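Local coordinates for tyrocidine synthetase 3 (Brevibacillus brevis, PDB 2JGP), which forms peptide bonds in the nonribosomal synthesis of the antibiotic tyrocidine, here as a peptidyl carrier and condensation bidomain, at residues N53-D58 and Y402-Y407; A138-L143 and L216-H221; A145-L150 and S230-A235; A335-L340 and E493-H498; F467-E472 and M476-E481. All coordinates share one frame; numbering follows the deposited sequence.

Interaction 1: N53-D58 and Y402-Y407; sequences NEYQVD and YGHQDY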
# COMPACT_ATOMS: atom_id res chain seq x y z
N ASN A 53 20.90 -14.27 11.45
CA ASN A 53 21.75 -13.18 10.97
C ASN A 53 21.00 -12.11 10.18
O ASN A 53 21.23 -10.92 10.38
CB ASN A 53 22.90 -13.73 10.11
CG ASN A 53 23.93 -14.51 10.93
OD1 ASN A 53 24.00 -14.38 12.16
ND2 ASN A 53 24.73 -15.32 10.25
N GLU A 54 20.11 -12.53 9.29
CA GLU A 54 19.40 -11.58 8.42
C GLU A 54 18.21 -10.95 9.14
O GLU A 54 17.95 -9.75 8.94
CB GLU A 54 18.96 -12.27 7.13
CG GLU A 54 18.38 -11.32 6.05
CD GLU A 54 19.38 -10.32 5.49
OE1 GLU A 54 18.95 -9.31 4.88
OE2 GLU A 54 20.60 -10.54 5.64
N TYR A 55 17.50 -11.72 9.96
CA TYR A 55 16.22 -11.27 10.54
C TYR A 55 16.12 -11.30 12.07
O TYR A 55 15.08 -10.93 12.61
CB TYR A 55 15.07 -12.09 9.94
CG TYR A 55 15.04 -12.00 8.43
CD1 TYR A 55 15.40 -13.08 7.64
CD2 TYR A 55 14.69 -10.80 7.80
CE1 TYR A 55 15.39 -12.99 6.24
CE2 TYR A 55 14.68 -10.70 6.42
CZ TYR A 55 15.03 -11.79 5.64
OH TYR A 55 15.03 -11.66 4.28
N GLN A 56 17.19 -11.71 12.76
CA GLN A 56 17.16 -11.84 14.23
C GLN A 56 15.95 -12.64 14.71
O GLN A 56 15.29 -12.27 15.69
CB GLN A 56 17.18 -10.47 14.91
CG GLN A 56 18.55 -9.92 15.19
CD GLN A 56 18.50 -8.68 16.04
OE1 GLN A 56 17.72 -7.77 15.77
NE2 GLN A 56 19.33 -8.63 17.08
N VAL A 57 15.63 -13.71 14.00
CA VAL A 57 14.58 -14.62 14.40
C VAL A 57 15.24 -15.95 14.71
O VAL A 57 15.96 -16.49 13.87
CB VAL A 57 13.50 -14.78 13.32
CG1 VAL A 57 12.48 -15.83 13.73
CG2 VAL A 57 12.81 -13.43 13.08
N ASP A 58 15.01 -16.46 15.91
CA ASP A 58 15.66 -17.67 16.39
C ASP A 58 14.69 -18.83 16.28
O ASP A 58 13.74 -18.94 17.05
CB ASP A 58 16.13 -17.46 17.83
CG ASP A 58 17.14 -16.33 17.96
OD1 ASP A 58 18.06 -16.25 17.12
OD2 ASP A 58 17.03 -15.53 18.91
N TYR A 402 9.65 -7.03 -0.60
CA TYR A 402 8.68 -7.43 0.43
C TYR A 402 9.38 -8.00 1.66
O TYR A 402 8.95 -7.74 2.79
CB TYR A 402 7.67 -8.45 -0.11
CG TYR A 402 6.86 -7.99 -1.32
CD1 TYR A 402 6.42 -8.91 -2.26
CD2 TYR A 402 6.57 -6.64 -1.53
CE1 TYR A 402 5.69 -8.51 -3.38
CE2 TYR A 402 5.83 -6.24 -2.64
CZ TYR A 402 5.40 -7.17 -3.56
OH TYR A 402 4.68 -6.78 -4.66
N GLY A 403 10.45 -8.76 1.45
CA GLY A 403 11.26 -9.29 2.55
C GLY A 403 11.99 -8.22 3.35
O GLY A 403 12.42 -8.47 4.47
N HIS A 404 12.13 -7.03 2.77
CA HIS A 404 12.79 -5.93 3.45
C HIS A 404 11.90 -4.70 3.55
O HIS A 404 12.38 -3.57 3.55
CB HIS A 404 14.10 -5.62 2.75
CG HIS A 404 15.06 -6.76 2.78
ND1 HIS A 404 15.01 -7.79 1.86
CD2 HIS A 404 16.05 -7.08 3.65
CE1 HIS A 404 15.95 -8.68 2.15
NE2 HIS A 404 16.59 -8.26 3.23
N GLN A 405 10.60 -4.94 3.71
CA GLN A 405 9.61 -3.86 3.75
C GLN A 405 9.55 -3.10 5.08
O GLN A 405 8.91 -2.04 5.17
CB GLN A 405 8.21 -4.41 3.42
CG GLN A 405 7.56 -5.22 4.54
CD GLN A 405 6.17 -5.67 4.17
OE1 GLN A 405 5.18 -5.01 4.50
NE2 GLN A 405 6.09 -6.77 3.45
N ASP A 406 10.22 -3.62 6.11
CA ASP A 406 10.17 -2.99 7.43
C ASP A 406 11.26 -1.94 7.61
O ASP A 406 11.94 -1.87 8.65
CB ASP A 406 10.20 -4.05 8.53
CG ASP A 406 8.96 -4.93 8.51
OD1 ASP A 406 7.85 -4.38 8.63
OD2 ASP A 406 9.09 -6.15 8.37
N TYR A 407 11.43 -1.13 6.57
CA TYR A 407 12.28 0.05 6.59
C TYR A 407 11.45 1.20 6.03
O TYR A 407 11.09 1.17 4.86
CB TYR A 407 13.52 -0.19 5.73
CG TYR A 407 14.52 0.94 5.74
CD1 TYR A 407 15.14 1.34 6.92
CD2 TYR A 407 14.88 1.58 4.56
CE1 TYR A 407 16.06 2.37 6.93
CE2 TYR A 407 15.80 2.61 4.56
CZ TYR A 407 16.39 3.01 5.74
OH TYR A 407 17.31 4.02 5.73
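A histidine-carboxylate hydrogen bond between His404 and Glu54 joins the phosphopantetheine carrier region to the condensation region, near the C-terminal ends of helices 41-55 and 387-403. His404 NE2 donates to Glu54 OE1 over 3.1 Å, with an N-H...O angle of 166°. The oxygen lies at the edge of the imidazole, in its plane, and is met on its anti side, while the carboxylate and ring planes stand 75° apart. With CG anti to the backbone N, Glu54 lays that carbon over one face of the Tyr55 ring; the bend at chi2 (65°) then turns the carboxylate to His404. Tyr55 lies close by, its OH 3.8 Å from His404 CE1 and its CE2 3.7 Å from Gly403 O. His404 ND1 bonds to Asp400 O, so both ring nitrogens face acceptors, which would probably favour the doubly protonated imidazole. Tyr55 OH pairs with Gln17 on helix 10-23, and Tyr275 on helix 267-279 stacks on His404. Four helices thus converge on this junction.

Interaction 2: A138-L143 and L216-H221; sequences AAFQRL and LFTDMH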
# COMPACT_ATOMS: atom_id res chain seq x y z
N ALA A 138 -24.82 7.73 16.47
CA ALA A 138 -24.52 6.69 17.45
C ALA A 138 -23.51 5.66 16.93
O ALA A 138 -22.66 5.19 17.69
CB ALA A 138 -25.79 5.99 17.89
N ALA A 139 -23.62 5.31 15.65
CA ALA A 139 -22.68 4.39 15.03
C ALA A 139 -21.27 4.98 15.01
O ALA A 139 -20.30 4.29 15.31
CB ALA A 139 -23.14 4.02 13.62
N PHE A 140 -21.16 6.26 14.66
CA PHE A 140 -19.86 6.95 14.69
C PHE A 140 -19.28 7.05 16.10
O PHE A 140 -18.07 6.96 16.28
CB PHE A 140 -19.95 8.34 14.05
CG PHE A 140 -19.82 8.32 12.56
CD1 PHE A 140 -18.59 8.06 11.97
CD2 PHE A 140 -20.92 8.55 11.74
CE1 PHE A 140 -18.45 8.04 10.59
CE2 PHE A 140 -20.79 8.53 10.36
CZ PHE A 140 -19.56 8.27 9.78
N GLN A 141 -20.14 7.27 17.09
CA GLN A 141 -19.70 7.35 18.48
C GLN A 141 -19.10 6.01 18.92
O GLN A 141 -18.05 5.98 19.57
CB GLN A 141 -20.86 7.76 19.39
CG GLN A 141 -21.22 9.24 19.24
CD GLN A 141 -22.45 9.65 20.03
OE1 GLN A 141 -22.55 10.80 20.47
NE2 GLN A 141 -23.38 8.73 20.21
N ARG A 142 -19.76 4.92 18.53
CA ARG A 142 -19.24 3.58 18.79
C ARG A 142 -17.93 3.33 18.05
O ARG A 142 -17.01 2.75 18.63
CB ARG A 142 -20.28 2.51 18.43
CG ARG A 142 -21.44 2.41 19.41
CD ARG A 142 -22.26 1.15 19.18
NE ARG A 142 -23.20 0.89 20.27
CZ ARG A 142 -24.35 1.53 20.47
NH1 ARG A 142 -24.75 2.50 19.66
NH2 ARG A 142 -25.11 1.19 21.51
N LEU A 143 -17.83 3.76 16.80
CA LEU A 143 -16.59 3.63 16.02
C LEU A 143 -15.44 4.34 16.71
O LEU A 143 -14.33 3.81 16.79
CB LEU A 143 -16.74 4.22 14.61
CG LEU A 143 -17.39 3.39 13.50
CD1 LEU A 143 -17.32 4.19 12.20
CD2 LEU A 143 -16.72 2.03 13.34
N LEU A 216 -23.91 11.81 3.13
CA LEU A 216 -23.05 11.69 4.31
C LEU A 216 -21.65 12.14 3.95
O LEU A 216 -20.97 11.50 3.15
CB LEU A 216 -23.02 10.24 4.81
CG LEU A 216 -22.28 9.98 6.12
CD1 LEU A 216 -22.99 10.69 7.28
CD2 LEU A 216 -22.20 8.48 6.39
N PHE A 217 -21.22 13.24 4.56
CA PHE A 217 -19.86 13.73 4.38
C PHE A 217 -19.01 13.33 5.57
O PHE A 217 -19.37 13.62 6.71
CB PHE A 217 -19.86 15.26 4.23
CG PHE A 217 -18.49 15.86 4.28
CD1 PHE A 217 -17.72 15.97 3.13
CD2 PHE A 217 -17.95 16.30 5.50
CE1 PHE A 217 -16.44 16.52 3.19
CE2 PHE A 217 -16.68 16.85 5.55
CZ PHE A 217 -15.92 16.95 4.40
N THR A 218 -17.88 12.67 5.31
CA THR A 218 -16.96 12.26 6.35
C THR A 218 -15.56 12.72 5.99
O THR A 218 -15.16 12.66 4.82
CB THR A 218 -16.98 10.72 6.55
OG1 THR A 218 -18.32 10.29 6.84
CG2 THR A 218 -16.05 10.30 7.68
N ASP A 219 -14.81 13.20 6.97
CA ASP A 219 -13.42 13.60 6.76
C ASP A 219 -12.61 13.21 7.98
O ASP A 219 -13.13 13.17 9.09
CB ASP A 219 -13.33 15.11 6.50
CG ASP A 219 -12.01 15.52 5.86
OD1 ASP A 219 -11.11 14.68 5.67
OD2 ASP A 219 -11.88 16.72 5.53
N MET A 220 -11.34 12.89 7.75
CA MET A 220 -10.44 12.53 8.83
C MET A 220 -9.04 12.84 8.39
O MET A 220 -8.79 13.03 7.19
CB MET A 220 -10.60 11.05 9.22
CG MET A 220 -10.15 10.04 8.17
SD MET A 220 -10.76 8.35 8.48
CE MET A 220 -12.42 8.46 7.80
N HIS A 221 -8.13 12.91 9.35
CA HIS A 221 -6.76 13.29 9.06
C HIS A 221 -5.93 12.04 8.76
O HIS A 221 -6.07 11.03 9.43
CB HIS A 221 -6.16 14.07 10.22
CG HIS A 221 -4.90 14.78 9.86
ND1 HIS A 221 -3.66 14.19 9.94
CD2 HIS A 221 -4.69 16.03 9.36
CE1 HIS A 221 -2.74 15.04 9.54
NE2 HIS A 221 -3.34 16.17 9.18
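Two first torsions aim side chains into the gap between a helix and a sheet: chi1 of -84° sets the Phe140 ring beside its own backbone N, and -57° places Thr218 OG1 opposite its carbonyl carbon. The setting is the first half of the chloramphenicol-acetyltransferase-like fold of condensation domains, where helix 133-146 lies against the mixed sheet holding strand 213-220. Phe140 and Leu216 meet at the ring's rim, CE2 standing 4.2 Å from Leu216 CD2, which lies near the ring plane. Leu216 and Thr218, two apart on the strand, both point at the helix, and one phenyl ring spans them. No hydrogen bond crosses, and the Phe140-Leu216 part is apolar. Val204 on strand 202-210 and Trp237 on helix 227-241 also touch Phe140. A dioxane molecule, probably from the crystallisation liquor, lies close to the same side chain. Beyond the strand, His221 opens the HHxxxDG signature of the family. At the tip of the ring, Thr218 OG1 comes in obliquely, 3.8 Å from Phe140 CZ.

Interaction 3: A145-L150 and S230-A235; sequences ARHESL and SGILLA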
# COMPACT_ATOMS: atom_id res chain seq x y z
N ALA A 145 -15.25 5.11 19.92
CA ALA A 145 -14.94 4.32 21.11
C ALA A 145 -14.11 3.08 20.78
O ALA A 145 -13.20 2.71 21.53
CB ALA A 145 -16.23 3.90 21.83
N ARG A 146 -14.41 2.45 19.64
CA ARG A 146 -13.76 1.20 19.23
C ARG A 146 -12.31 1.38 18.77
O ARG A 146 -11.45 0.56 19.10
CB ARG A 146 -14.56 0.54 18.10
CG ARG A 146 -13.91 -0.67 17.45
CD ARG A 146 -14.89 -1.32 16.47
NE ARG A 146 -14.26 -2.33 15.62
CZ ARG A 146 -13.95 -3.56 16.03
NH1 ARG A 146 -14.15 -3.93 17.28
NH2 ARG A 146 -13.41 -4.41 15.17
N HIS A 147 -12.06 2.43 18.00
CA HIS A 147 -10.77 2.61 17.33
C HIS A 147 -9.95 3.71 18.00
O HIS A 147 -10.29 4.88 17.90
CB HIS A 147 -11.00 2.94 15.85
CG HIS A 147 -11.62 1.82 15.08
ND1 HIS A 147 -10.98 0.62 14.86
CD2 HIS A 147 -12.83 1.72 14.48
CE1 HIS A 147 -11.77 -0.18 14.16
NE2 HIS A 147 -12.90 0.46 13.91
N GLU A 148 -8.85 3.32 18.66
CA GLU A 148 -8.01 4.26 19.41
C GLU A 148 -7.47 5.38 18.54
O GLU A 148 -7.22 6.48 19.04
CB GLU A 148 -6.83 3.56 20.09
CG GLU A 148 -7.15 2.94 21.42
CD GLU A 148 -5.91 2.47 22.18
OE1 GLU A 148 -4.79 2.48 21.62
OE2 GLU A 148 -6.08 2.09 23.36
N SER A 149 -7.26 5.10 17.25
CA SER A 149 -6.79 6.13 16.33
C SER A 149 -7.77 7.30 16.23
O SER A 149 -7.37 8.44 16.00
CB SER A 149 -6.51 5.54 14.95
OG SER A 149 -5.35 4.71 14.99
N LEU A 150 -9.06 7.02 16.42
CA LEU A 150 -10.08 8.08 16.42
C LEU A 150 -10.19 8.82 17.77
O LEU A 150 -11.00 9.74 17.91
CB LEU A 150 -11.45 7.49 16.05
CG LEU A 150 -11.54 6.85 14.66
CD1 LEU A 150 -12.96 6.41 14.36
CD2 LEU A 150 -11.02 7.81 13.57
N SER A 230 -10.22 3.44 5.91
CA SER A 230 -11.50 4.01 5.47
C SER A 230 -12.49 2.93 5.05
O SER A 230 -13.69 3.04 5.31
CB SER A 230 -11.29 5.00 4.32
OG SER A 230 -10.42 6.04 4.73
N GLY A 231 -11.98 1.87 4.41
CA GLY A 231 -12.82 0.73 4.04
C GLY A 231 -13.37 0.03 5.27
O GLY A 231 -14.56 -0.30 5.33
N ILE A 232 -12.50 -0.18 6.26
CA ILE A 232 -12.88 -0.77 7.54
C ILE A 232 -13.94 0.08 8.24
O ILE A 232 -14.98 -0.42 8.65
CB ILE A 232 -11.63 -0.94 8.47
CG1 ILE A 232 -10.65 -1.96 7.87
CG2 ILE A 232 -12.02 -1.41 9.87
CD1 ILE A 232 -9.34 -2.04 8.61
N LEU A 233 -13.67 1.38 8.34
CA LEU A 233 -14.60 2.34 8.94
C LEU A 233 -15.99 2.33 8.28
O LEU A 233 -17.01 2.35 8.97
CB LEU A 233 -14.02 3.76 8.87
CG LEU A 233 -13.34 4.37 10.11
CD1 LEU A 233 -12.80 3.37 11.09
CD2 LEU A 233 -12.27 5.36 9.67
N LEU A 234 -16.02 2.29 6.95
CA LEU A 234 -17.29 2.21 6.21
C LEU A 234 -18.05 0.92 6.51
O LEU A 234 -19.25 0.95 6.81
CB LEU A 234 -17.05 2.32 4.70
CG LEU A 234 -18.29 2.20 3.80
CD1 LEU A 234 -19.40 3.15 4.22
CD2 LEU A 234 -17.91 2.44 2.35
N ALA A 235 -17.35 -0.21 6.41
CA ALA A 235 -17.95 -1.52 6.64
C ALA A 235 -18.50 -1.62 8.05
O ALA A 235 -19.62 -2.08 8.25
CB ALA A 235 -16.92 -2.64 6.39
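His147 and Leu233 pack alongside each other, pointing in opposite senses, where the end of helix 133-146 meets helix 227-241 in the acetyltransferase-like condensation fold. The latter helix begins at the last residue of the family's HHxxxDG signature. His147 is the first residue to leave the helical conformation; its CB points to the second helix, and chi1 of -65° sets the ring anti to the carbonyl carbon. Leu233 CD1 reaches the ring obliquely, 3.8 Å from His147 CD2 and 4.1 Å from His147 NE2. To do so Leu233 adopts torsions off the staggered values, chi1 -100° and chi2 25°, possibly at some cost in strain. Ile232 makes a lighter touch, its CG2 standing 4.5 Å from His147 CE1. What fixes the imidazole's rotation lies partly outside the pair: Glu236, one helical turn on from Ile232, takes a hydrogen bond from His147 NE2 and a salt bridge from Arg146 NE through the same oxygen, OE1. The aliphatic part of Arg146 meanwhile covers a ring face, with CG above its centre. Val368 touches both His147 and Leu233. Past the ring, the methyl of Leu233 completes the contact by meeting another methyl, CD1 to Leu150 CD1 at 4.5 Å.

Interaction 4: A335-L340 and E493-H498; sequences AAYNVL and ERFSRH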
# COMPACT_ATOMS: atom_id res chain seq x y z
N ALA A 335 5.97 -5.66 -14.59
CA ALA A 335 6.98 -5.94 -15.60
C ALA A 335 6.63 -5.26 -16.92
O ALA A 335 7.47 -4.59 -17.51
CB ALA A 335 7.12 -7.46 -15.79
N ALA A 336 5.38 -5.41 -17.37
CA ALA A 336 4.91 -4.78 -18.60
C ALA A 336 4.97 -3.25 -18.50
O ALA A 336 5.28 -2.56 -19.47
CB ALA A 336 3.48 -5.23 -18.92
N TYR A 337 4.69 -2.73 -17.32
CA TYR A 337 4.74 -1.30 -17.10
C TYR A 337 6.18 -0.80 -17.23
O TYR A 337 6.42 0.22 -17.87
CB TYR A 337 4.12 -0.94 -15.74
CG TYR A 337 4.05 0.54 -15.48
CD1 TYR A 337 3.36 1.39 -16.35
CD2 TYR A 337 4.66 1.10 -14.36
CE1 TYR A 337 3.30 2.76 -16.11
CE2 TYR A 337 4.60 2.47 -14.12
CZ TYR A 337 3.91 3.29 -14.99
OH TYR A 337 3.85 4.64 -14.76
N ASN A 338 7.13 -1.53 -16.65
CA ASN A 338 8.55 -1.18 -16.81
C ASN A 338 9.04 -1.13 -18.27
O ASN A 338 9.82 -0.25 -18.64
CB ASN A 338 9.45 -2.12 -16.01
CG ASN A 338 9.61 -1.69 -14.58
OD1 ASN A 338 10.62 -1.07 -14.22
ND2 ASN A 338 8.63 -1.99 -13.75
N VAL A 339 8.59 -2.08 -19.09
CA VAL A 339 8.96 -2.05 -20.52
C VAL A 339 8.29 -0.88 -21.26
O VAL A 339 8.90 -0.27 -22.13
CB VAL A 339 8.78 -3.42 -21.26
CG1 VAL A 339 7.85 -4.37 -20.52
CG2 VAL A 339 8.33 -3.22 -22.72
N LEU A 340 7.06 -0.55 -20.87
CA LEU A 340 6.35 0.62 -21.39
C LEU A 340 7.16 1.89 -21.14
O LEU A 340 7.44 2.66 -22.07
CB LEU A 340 4.97 0.75 -20.73
CG LEU A 340 3.82 1.49 -21.43
CD1 LEU A 340 3.05 2.33 -20.43
CD2 LEU A 340 4.23 2.33 -22.62
N GLU A 493 -3.86 8.69 -23.49
CA GLU A 493 -4.69 7.64 -24.11
C GLU A 493 -3.84 6.74 -25.01
O GLU A 493 -4.04 5.53 -25.03
CB GLU A 493 -5.87 8.25 -24.88
CG GLU A 493 -6.95 8.81 -23.95
CD GLU A 493 -8.09 9.51 -24.68
OE1 GLU A 493 -7.99 9.72 -25.91
OE2 GLU A 493 -9.09 9.86 -24.02
N ARG A 494 -2.88 7.32 -25.73
CA ARG A 494 -1.96 6.55 -26.56
C ARG A 494 -0.99 5.71 -25.72
O ARG A 494 -0.69 4.56 -26.07
CB ARG A 494 -1.17 7.47 -27.50
CG ARG A 494 -0.26 6.74 -28.48
CD ARG A 494 0.47 7.70 -29.42
NE ARG A 494 -0.47 8.43 -30.28
CZ ARG A 494 -0.81 9.71 -30.16
NH1 ARG A 494 -0.30 10.48 -29.20
NH2 ARG A 494 -1.68 10.24 -31.02
N PHE A 495 -0.50 6.31 -24.63
CA PHE A 495 0.34 5.64 -23.63
C PHE A 495 -0.34 4.38 -23.11
O PHE A 495 0.29 3.33 -23.00
CB PHE A 495 0.59 6.63 -22.48
CG PHE A 495 1.50 6.13 -21.38
CD1 PHE A 495 2.87 6.08 -21.56
CD2 PHE A 495 0.97 5.78 -20.14
CE1 PHE A 495 3.71 5.66 -20.54
CE2 PHE A 495 1.80 5.36 -19.11
CZ PHE A 495 3.17 5.30 -19.30
N SER A 496 -1.63 4.49 -22.81
CA SER A 496 -2.42 3.36 -22.31
C SER A 496 -2.61 2.26 -23.36
O SER A 496 -2.46 1.08 -23.04
CB SER A 496 -3.79 3.85 -21.83
OG SER A 496 -3.65 4.86 -20.85
N ARG A 497 -2.93 2.64 -24.59
CA ARG A 497 -3.04 1.69 -25.70
C ARG A 497 -1.73 0.95 -25.92
O ARG A 497 -1.72 -0.24 -26.21
CB ARG A 497 -3.45 2.39 -27.01
CG ARG A 497 -4.85 3.01 -27.00
CD ARG A 497 -5.34 3.34 -28.41
NE ARG A 497 -4.53 4.37 -29.07
CZ ARG A 497 -4.68 5.69 -28.90
NH1 ARG A 497 -5.61 6.18 -28.08
NH2 ARG A 497 -3.88 6.52 -29.56
N HIS A 498 -0.61 1.67 -25.78
CA HIS A 498 0.71 1.06 -25.91
C HIS A 498 0.98 0.04 -24.81
O HIS A 498 1.63 -0.98 -25.06
CB HIS A 498 1.81 2.13 -25.95
CG HIS A 498 1.89 2.87 -27.25
ND1 HIS A 498 1.27 2.43 -28.40
CD2 HIS A 498 2.53 4.02 -27.58
CE1 HIS A 498 1.51 3.28 -29.38
NE2 HIS A 498 2.27 4.25 -28.91
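A leucine methyl sitting on an aromatic face is the striking feature here: Leu340 CD1 lies over the Phe495 ring, 24° off its normal, in a CH-pi contact whose modelled height, 3.5 Å from CD1 to the ring centroid, is doubtful. The methyl is placed closer to Phe495 CZ than carbons can sit, though its position over the face is clear. Leu340 points its CB at helix 489-508, and its second methyl, CD2, reaches His498 CB at 4.1 Å. Phe495 extends with CG anti to the backbone N (chi1 -177°), carrying the ring between Leu340 on its face and Tyr337 at its edge, where Tyr337 CE1 stands 4.1 Å from Phe495 CZ. Tyr337 and Phe495 cross at about a right angle. The helical segments cross at 126° with axes 11.0 Å apart. Tyr337 OH bonds to Thr430, Tyr344 meets Phe495 edge-to-face, and Phe499 and Ile502 extend the apolar layer around Leu340. The two segments are thus joined by apolar and CH-pi contact rather than by hydrogen bonds.

Interaction 5: F467-E472 and M476-E481; sequences FSATEE and MTIGVE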
# COMPACT_ATOMS: atom_id res chain seq x y z
N PHE A 467 -0.08 4.91 -12.51
CA PHE A 467 -0.65 3.91 -13.39
C PHE A 467 -1.39 2.90 -12.51
O PHE A 467 -0.78 2.32 -11.62
CB PHE A 467 0.48 3.22 -14.17
CG PHE A 467 0.00 2.18 -15.15
CD1 PHE A 467 -0.10 2.48 -16.50
CD2 PHE A 467 -0.32 0.90 -14.72
CE1 PHE A 467 -0.53 1.52 -17.40
CE2 PHE A 467 -0.75 -0.06 -15.63
CZ PHE A 467 -0.85 0.26 -16.97
N SER A 468 -2.68 2.73 -12.74
CA SER A 468 -3.53 1.88 -11.91
C SER A 468 -4.23 0.81 -12.73
O SER A 468 -4.99 1.12 -13.65
CB SER A 468 -4.58 2.72 -11.19
OG SER A 468 -3.98 3.57 -10.23
N ALA A 469 -3.98 -0.45 -12.39
CA ALA A 469 -4.72 -1.56 -12.99
C ALA A 469 -5.81 -1.98 -12.00
O ALA A 469 -5.54 -2.12 -10.81
CB ALA A 469 -3.79 -2.71 -13.31
N THR A 470 -7.03 -2.16 -12.49
CA THR A 470 -8.14 -2.58 -11.64
C THR A 470 -8.90 -3.74 -12.29
O THR A 470 -9.39 -3.62 -13.41
CB THR A 470 -9.12 -1.42 -11.38
OG1 THR A 470 -8.40 -0.33 -10.78
CG2 THR A 470 -10.24 -1.85 -10.45
N GLU A 471 -8.98 -4.86 -11.58
CA GLU A 471 -9.71 -6.03 -12.06
C GLU A 471 -11.19 -5.86 -11.74
O GLU A 471 -11.59 -5.96 -10.58
CB GLU A 471 -9.15 -7.31 -11.43
CG GLU A 471 -9.71 -8.59 -12.02
CD GLU A 471 -8.65 -9.67 -12.18
OE1 GLU A 471 -8.00 -10.04 -11.18
OE2 GLU A 471 -8.49 -10.16 -13.31
N GLU A 472 -12.00 -5.59 -12.77
CA GLU A 472 -13.38 -5.12 -12.58
C GLU A 472 -14.47 -6.19 -12.71
O GLU A 472 -15.65 -5.85 -12.69
CB GLU A 472 -13.67 -3.96 -13.56
CG GLU A 472 -13.17 -2.61 -13.09
CD GLU A 472 -14.01 -2.00 -11.97
OE1 GLU A 472 -14.97 -2.65 -11.50
OE2 GLU A 472 -13.70 -0.86 -11.55
N MET A 476 -9.96 -6.43 -16.82
CA MET A 476 -9.01 -5.55 -16.17
C MET A 476 -9.09 -4.19 -16.88
O MET A 476 -9.12 -4.14 -18.11
CB MET A 476 -7.60 -6.11 -16.28
CG MET A 476 -6.54 -5.28 -15.57
SD MET A 476 -4.87 -5.74 -16.07
CE MET A 476 -4.85 -5.13 -17.75
N THR A 477 -9.16 -3.12 -16.10
CA THR A 477 -9.12 -1.77 -16.65
C THR A 477 -7.80 -1.11 -16.28
O THR A 477 -7.23 -1.40 -15.23
CB THR A 477 -10.27 -0.89 -16.12
OG1 THR A 477 -10.13 -0.73 -14.71
CG2 THR A 477 -11.62 -1.53 -16.44
N ILE A 478 -7.33 -0.24 -17.17
CA ILE A 478 -6.07 0.48 -17.00
C ILE A 478 -6.38 1.96 -16.82
O ILE A 478 -6.96 2.59 -17.70
CB ILE A 478 -5.17 0.26 -18.24
CG1 ILE A 478 -4.74 -1.20 -18.33
CG2 ILE A 478 -3.93 1.14 -18.19
CD1 ILE A 478 -3.89 -1.66 -17.15
N GLY A 479 -6.00 2.50 -15.66
CA GLY A 479 -6.20 3.92 -15.35
C GLY A 479 -4.87 4.65 -15.25
O GLY A 479 -3.91 4.11 -14.71
N VAL A 480 -4.83 5.87 -15.79
CA VAL A 480 -3.65 6.72 -15.67
C VAL A 480 -4.09 8.09 -15.17
O VAL A 480 -4.89 8.77 -15.80
CB VAL A 480 -2.89 6.86 -17.00
CG1 VAL A 480 -1.68 7.78 -16.85
CG2 VAL A 480 -2.44 5.49 -17.49
N GLU A 481 -3.58 8.45 -13.99
CA GLU A 481 -3.73 9.78 -13.43
C GLU A 481 -2.42 10.49 -13.72
O GLU A 481 -1.36 10.00 -13.35
CB GLU A 481 -3.96 9.69 -11.92
CG GLU A 481 -3.93 11.01 -11.18
CD GLU A 481 -3.85 10.80 -9.69
OE1 GLU A 481 -4.91 10.57 -9.07
OE2 GLU A 481 -2.73 10.86 -9.13
O HOH W 1 -7.72 1.08 -13.00
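Phe467 and Ile478 interlock on one side of an antiparallel beta hairpin, strands 465-471 and 476-483, at the middle of a four-stranded mixed sheet in the condensation fold. The Phe467 ring tip is the bump: its CZ fits between two branches of Ile478, 3.4 Å from CG2 and 3.6 Å from CD1. Nearer the ring's root, Phe467 CD1 rests against Val480 CG2 at 3.9 Å, so the ring lies diagonally across both neighbours. The small CB of Ala469 then offers a shallow place where Ile478 CD1 comes to 4.0 Å and Met476 SD stands a little farther off. This face belongs to the non-hydrogen-bonded pairs Phe467-Val480, Ala469-Ile478 and Glu471-Met476. Phe499 on helix 489-508 covers both Phe467 and Ile478.

The face bearing Ser468, Thr470 and Thr477 is more polar, and Gly479 adds no side chain to it. Gly479 and Ser468 form a hydrogen-bonded pair: Ser468 N to Gly479 O and the return Gly479 N to Ser468 O are both nearly straight. Thr470 and Thr477 pair likewise. Thr477 carries OG1 in the crowded position, chi1 63°, where it abuts Thr470 CB at 3.5 Å, while its CG2 leans toward Glu472 CG. Ser468 OG turns to Thr433 of strand 430-435. A water settles beside the threonines, 2.7 Å from Thr470 OG1, and donates a hydrogen bond to Ser468 O at 2.8 Å.

The five contacts fall into two clusters and a separate contact between carrier and condensation regions. Interactions 2 and 3 share helix 133-146, lie 8 Å apart between centres, and join where Met220 SD meets Leu233 CD2 at 3.6 Å; the HHxxxDG signature that marks this family's active site runs from the end of strand 213-220 into the start of helix 227-241. Interactions 4 and 5, centres 12 Å apart, meet through Tyr337 CE1 and Phe467 CD1 at 3.4 Å, with strand 476-483 leading into helix 489-508. Between the clusters, interactions 3 and 5 stay about 15 Å apart at their nearest atoms. Interaction 1 touches neither; its His404 side chain lies about 7 Å from the sodium ion held by Gln396 and Asp400.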